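6-phosphogluconate dehydrogenase (Decarboxylating) (Geobacter metallireducens, PDB 4E21) probably catalyses the NADP-dependent oxidative decarboxylation of 6-phosphogluconate, a step of the pentose phosphate pathway. Local coordinates at residues Gly31-Lys43 / Thr141-Cys153. Sequence-based numbering, arbitrary orientation.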
loop_
_atom_site.group_PDB
_atom_site.type_symbol
_atom_site.label_atom_id
_atom_site.label_comp_id
_atom_site.label_asym_id
_atom_site.label_seq_id
_atom_site.Cartn_x
_atom_site.Cartn_y
_atom_site.Cartn_z
ATOM N N GLY B 31 23.186 -16.422 -25.250
ATOM C CA GLY B 31 21.772 -16.147 -25.409
ATOM C C GLY B 31 21.578 -14.804 -26.096
ATOM O O GLY B 31 22.541 -14.154 -26.534
ATOM N N ARG B 32 20.327 -14.378 -26.177
ATOM C CA ARG B 32 19.989 -13.178 -26.931
ATOM C C ARG B 32 20.861 -11.990 -26.527
ATOM O O ARG B 32 21.417 -11.293 -27.385
ATOM C CB ARG B 32 18.491 -12.862 -26.777
ATOM C CG ARG B 32 18.027 -11.600 -27.483
ATOM C CD ARG B 32 18.333 -11.627 -28.979
ATOM N NE ARG B 32 18.068 -10.318 -29.583
ATOM C CZ ARG B 32 16.880 -9.933 -30.049
ATOM N NH1 ARG B 32 15.849 -10.772 -29.997
ATOM N NH2 ARG B 32 16.721 -8.712 -30.567
HETATM N N MSE B 33 20.984 -11.761 -25.224
HETATM C CA MSE B 33 21.726 -10.605 -24.725
HETATM C C MSE B 33 23.231 -10.695 -25.024
HETATM O O MSE B 33 23.834 -9.726 -25.509
HETATM C CB MSE B 33 21.473 -10.409 -23.228
HETATM C CG MSE B 33 20.052 -9.946 -22.878
HETATM SE SE MSE B 33 19.745 -8.175 -23.590
HETATM C CE MSE B 33 20.807 -7.166 -22.298
ATOM N N GLY B 34 23.829 -11.856 -24.752
ATOM C CA GLY B 34 25.253 -12.059 -25.007
ATOM C C GLY B 34 25.606 -11.945 -26.485
ATOM O O GLY B 34 26.568 -11.260 -26.863
ATOM N N ALA B 35 24.807 -12.605 -27.326
ATOM C CA ALA B 35 24.975 -12.528 -28.775
ATOM C C ALA B 35 24.883 -11.080 -29.292
ATOM O O ALA B 35 25.691 -10.658 -30.128
ATOM C CB ALA B 35 23.960 -13.420 -29.463
ATOM N N ASP B 36 23.913 -10.326 -28.772
ATOM C CA ASP B 36 23.675 -8.943 -29.192
ATOM C C ASP B 36 24.795 -7.987 -28.822
ATOM O O ASP B 36 25.117 -7.067 -29.578
ATOM C CB ASP B 36 22.356 -8.419 -28.603
ATOM C CG ASP B 36 21.164 -8.794 -29.444
ATOM O OD1 ASP B 36 21.394 -9.303 -30.567
ATOM O OD2 ASP B 36 20.014 -8.578 -28.995
HETATM N N MSE B 37 25.381 -8.191 -27.645
HETATM C CA MSE B 37 26.492 -7.347 -27.218
HETATM C C MSE B 37 27.728 -7.663 -28.044
HETATM O O MSE B 37 28.500 -6.765 -28.352
HETATM C CB MSE B 37 26.774 -7.508 -25.728
HETATM C CG MSE B 37 25.542 -7.305 -24.887
HETATM SE SE MSE B 37 25.859 -7.558 -23.000
HETATM C CE MSE B 37 26.490 -5.778 -22.552
ATOM N N VAL B 38 27.906 -8.933 -28.408
ATOM C CA VAL B 38 29.018 -9.306 -29.281
ATOM C C VAL B 38 28.809 -8.653 -30.642
ATOM O O VAL B 38 29.741 -8.068 -31.197
ATOM C CB VAL B 38 29.174 -10.833 -29.447
ATOM C CG1 VAL B 38 30.111 -11.130 -30.590
ATOM C CG2 VAL B 38 29.693 -11.453 -28.160
ATOM N N ARG B 39 27.578 -8.719 -31.160
ATOM C CA ARG B 39 27.299 -8.114 -32.462
ATOM C C ARG B 39 27.571 -6.628 -32.412
ATOM O O ARG B 39 28.172 -6.072 -33.326
ATOM C CB ARG B 39 25.876 -8.385 -32.923
ATOM C CG ARG B 39 25.607 -9.832 -33.243
ATOM C CD ARG B 39 24.146 -10.044 -33.566
ATOM N NE ARG B 39 23.824 -11.461 -33.673
ATOM C CZ ARG B 39 23.030 -12.117 -32.835
ATOM N NH1 ARG B 39 22.453 -11.482 -31.823
ATOM N NH2 ARG B 39 22.804 -13.410 -33.018
ATOM N N ARG B 40 27.158 -5.987 -31.324
ATOM C CA ARG B 40 27.398 -4.557 -31.171
ATOM C C ARG B 40 28.886 -4.277 -31.006
ATOM O O ARG B 40 29.429 -3.364 -31.624
ATOM C CB ARG B 40 26.588 -3.964 -30.005
ATOM C CG ARG B 40 26.794 -2.458 -29.845
ATOM C CD ARG B 40 25.745 -1.825 -28.971
ATOM N NE ARG B 40 25.920 -0.380 -28.834
ATOM C CZ ARG B 40 25.259 0.527 -29.546
ATOM N NH1 ARG B 40 24.382 0.137 -30.463
ATOM N NH2 ARG B 40 25.474 1.823 -29.343
ATOM N N LEU B 41 29.532 -5.063 -30.153
ATOM C CA LEU B 41 30.978 -4.979 -29.924
ATOM C C LEU B 41 31.752 -5.100 -31.247
ATOM O O LEU B 41 32.580 -4.247 -31.571
ATOM C CB LEU B 41 31.406 -6.108 -28.987
ATOM C CG LEU B 41 31.785 -5.900 -27.520
ATOM C CD1 LEU B 41 31.523 -4.493 -27.022
ATOM C CD2 LEU B 41 31.114 -6.968 -26.648
ATOM N N ARG B 42 31.480 -6.169 -31.999
ATOM C CA ARG B 42 32.121 -6.390 -33.294
ATOM C C ARG B 42 31.890 -5.199 -34.221
ATOM O O ARG B 42 32.835 -4.568 -34.707
ATOM C CB ARG B 42 31.561 -7.653 -33.939
ATOM C CG ARG B 42 32.119 -7.969 -35.322
ATOM C CD ARG B 42 31.148 -8.903 -36.044
ATOM N NE ARG B 42 31.776 -9.784 -37.030
ATOM C CZ ARG B 42 31.102 -10.685 -37.746
ATOM N NH1 ARG B 42 29.786 -10.811 -37.580
ATOM N NH2 ARG B 42 31.730 -11.458 -38.634
ATOM N N LYS B 43 30.612 -4.890 -34.427
ATOM C CA LYS B 43 30.169 -3.813 -35.301
ATOM C C LYS B 43 30.800 -2.486 -34.905
ATOM O O LYS B 43 30.832 -1.555 -35.695
ATOM C CB LYS B 43 28.634 -3.720 -35.247
ATOM C CG LYS B 43 27.958 -3.055 -36.434
ATOM C CD LYS B 43 26.462 -3.324 -36.398
ATOM C CE LYS B 43 25.848 -2.795 -35.089
ATOM N NZ LYS B 43 24.415 -3.186 -34.856
ATOM N N THR B 141 23.155 -4.206 -16.703
ATOM C CA THR B 141 22.857 -3.669 -18.014
ATOM C C THR B 141 21.348 -3.544 -18.183
ATOM O O THR B 141 20.571 -4.404 -17.756
ATOM C CB THR B 141 23.539 -4.479 -19.161
ATOM O OG1 THR B 141 22.571 -5.243 -19.877
ATOM C CG2 THR B 141 24.620 -5.398 -18.613
ATOM N N SER B 142 20.922 -2.420 -18.734
ATOM C CA SER B 142 19.512 -2.226 -18.993
ATOM C C SER B 142 19.352 -1.948 -20.481
ATOM O O SER B 142 20.301 -1.518 -21.146
ATOM C CB SER B 142 18.973 -1.073 -18.152
ATOM O OG SER B 142 17.698 -0.665 -18.640
ATOM N N GLY B 143 18.158 -2.191 -21.012
ATOM C CA GLY B 143 17.882 -1.844 -22.396
ATOM C C GLY B 143 17.474 -3.041 -23.232
ATOM O O GLY B 143 16.864 -2.882 -24.278
ATOM N N GLY B 144 17.816 -4.239 -22.770
ATOM C CA GLY B 144 17.336 -5.468 -23.385
ATOM C C GLY B 144 17.587 -5.608 -24.881
ATOM O O GLY B 144 18.696 -5.379 -25.364
ATOM N N ILE B 145 16.537 -5.971 -25.615
ATOM C CA ILE B 145 16.661 -6.284 -27.028
ATOM C C ILE B 145 16.976 -5.035 -27.839
ATOM O O ILE B 145 17.499 -5.122 -28.948
ATOM C CB ILE B 145 15.390 -6.923 -27.533
ATOM C CG1 ILE B 145 14.197 -6.075 -27.118
ATOM C CG2 ILE B 145 15.233 -8.312 -26.931
ATOM C CD1 ILE B 145 12.940 -6.436 -27.851
ATOM N N PHE B 146 16.696 -3.878 -27.247
ATOM C CA PHE B 146 16.866 -2.589 -27.907
ATOM C C PHE B 146 18.299 -2.093 -27.868
ATOM O O PHE B 146 18.640 -1.140 -28.567
ATOM C CB PHE B 146 15.943 -1.548 -27.262
ATOM C CG PHE B 146 14.490 -1.814 -27.505
ATOM C CD1 PHE B 146 13.759 -2.599 -26.627
ATOM C CD2 PHE B 146 13.861 -1.312 -28.632
ATOM C CE1 PHE B 146 12.435 -2.864 -26.859
ATOM C CE2 PHE B 146 12.537 -1.579 -28.866
ATOM C CZ PHE B 146 11.823 -2.360 -27.970
ATOM N N GLY B 147 19.125 -2.743 -27.046
ATOM C CA GLY B 147 20.510 -2.331 -26.824
ATOM C C GLY B 147 21.407 -2.476 -28.043
ATOM O O GLY B 147 22.338 -1.683 -28.235
ATOM N N LEU B 148 21.115 -3.478 -28.875
ATOM C CA LEU B 148 21.919 -3.753 -30.065
ATOM C C LEU B 148 22.018 -2.532 -30.958
ATOM O O LEU B 148 23.115 -2.051 -31.261
ATOM C CB LEU B 148 21.362 -4.945 -30.852
ATOM C CG LEU B 148 22.010 -5.199 -32.219
ATOM C CD1 LEU B 148 23.525 -5.083 -32.153
ATOM C CD2 LEU B 148 21.597 -6.550 -32.805
ATOM N N GLU B 149 20.866 -2.021 -31.369
ATOM C CA GLU B 149 20.825 -0.809 -32.183
ATOM C C GLU B 149 20.959 0.475 -31.358
ATOM O O GLU B 149 21.555 1.440 -31.823
ATOM C CB GLU B 149 19.539 -0.761 -33.025
ATOM C CG GLU B 149 19.223 -2.069 -33.767
ATOM C CD GLU B 149 20.162 -2.332 -34.943
ATOM O OE1 GLU B 149 20.685 -1.338 -35.512
ATOM O OE2 GLU B 149 20.364 -3.528 -35.297
ATOM N N ARG B 150 20.420 0.499 -30.142
ATOM C CA ARG B 150 20.384 1.766 -29.403
ATOM C C ARG B 150 21.415 1.938 -28.285
ATOM O O ARG B 150 21.536 3.026 -27.714
ATOM C CB ARG B 150 18.976 2.048 -28.886
ATOM C CG ARG B 150 17.975 2.244 -30.017
ATOM C CD ARG B 150 16.580 2.550 -29.510
ATOM N NE ARG B 150 15.573 2.157 -30.492
ATOM C CZ ARG B 150 14.260 2.326 -30.338
ATOM N NH1 ARG B 150 13.788 2.889 -29.231
ATOM N NH2 ARG B 150 13.417 1.931 -31.291
ATOM N N GLY B 151 22.170 0.893 -27.975
ATOM C CA GLY B 151 23.092 0.992 -26.854
ATOM C C GLY B 151 22.408 0.629 -25.538
ATOM O O GLY B 151 21.202 0.799 -25.382
ATOM N N TYR B 152 23.197 0.102 -24.608
ATOM C CA TYR B 152 22.719 -0.388 -23.326
ATOM C C TYR B 152 23.108 0.634 -22.285
ATOM O O TYR B 152 24.205 1.207 -22.346
ATOM C CB TYR B 152 23.395 -1.717 -22.970
ATOM C CG TYR B 152 23.235 -2.807 -24.012
ATOM C CD1 TYR B 152 24.154 -2.950 -25.046
ATOM C CD2 TYR B 152 22.158 -3.693 -23.963
ATOM C CE1 TYR B 152 24.006 -3.945 -26.007
ATOM C CE2 TYR B 152 21.994 -4.684 -24.921
ATOM C CZ TYR B 152 22.926 -4.808 -25.944
ATOM O OH TYR B 152 22.776 -5.801 -26.895
ATOM N N CYS B 153 22.212 0.879 -21.338
ATOM C CA CYS B 153 22.578 1.654 -20.160
ATOM C C CYS B 153 23.368 0.725 -19.240
ATOM O O CYS B 153 22.921 -0.377 -18.961
ATOM C CB CYS B 153 21.329 2.150 -19.435
ATOM S SG CYS B 153 21.756 3.128 -18.003
HETATM O O HOH W 1 19.976 -6.222 -27.516
#
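In the NAD-binding domain, the first helix of the Rossmann-type fold, 32-43, packs through Asp36, Arg40 and Met33 against the glycine-rich connection between strands 135-142 and 153-157; the helix follows a turn whose sequence is consistent with a dinucleotide site. Leu148 enters the helix surface as a knob among Asp36, Arg39, Arg40 and Lys43, with CD2 3.6 Å from Asp36 OD1. Beside it, Arg40 reaches across with CG anti to the backbone N (chi1 -179°) and an extended chain. Its NH1 donates to Leu148 O at 2.7 Å; the acceptor lies near the guanidinium plane, whereas the donor stands 45° out of the carbonyl plane. A weak second bond from NH1 goes to Glu149 O, and Gly151 N lies over one guanidinium face. NE and NH2 donate to Thr172 O and Ala174 O, so all three nitrogens serve backbone carbonyls. Nearer the helix N-terminus, Tyr152 turns its hydroxyl toward the helix, OH 3.2 Å from Asp36 CB. Of the two selenomethionines, Met37 holds SE above the ring, 5.1 Å from the centroid, a distant Met-aromatic contact, and Met33 puts CE 3.8 Å from Tyr152 CE2. Water 1 joins the two sides: it donates to Asp36 OD2 and Gly144 O, is hydrogen-bonded to Tyr152 OH at 2.9 Å, and weakly accepts from Leu148 N. Arg32 NE forms a salt bridge with Asp36 OD2 at 2.7 Å, and Ile145 CG2 covers the centre of that guanidinium. With Arg39 NH1 salt-bridged to OD1 through a weak hydrogen bond, two arginines flank the buried Asp36; their charges would probably keep its carboxylate ionised and able to orient the bridging water.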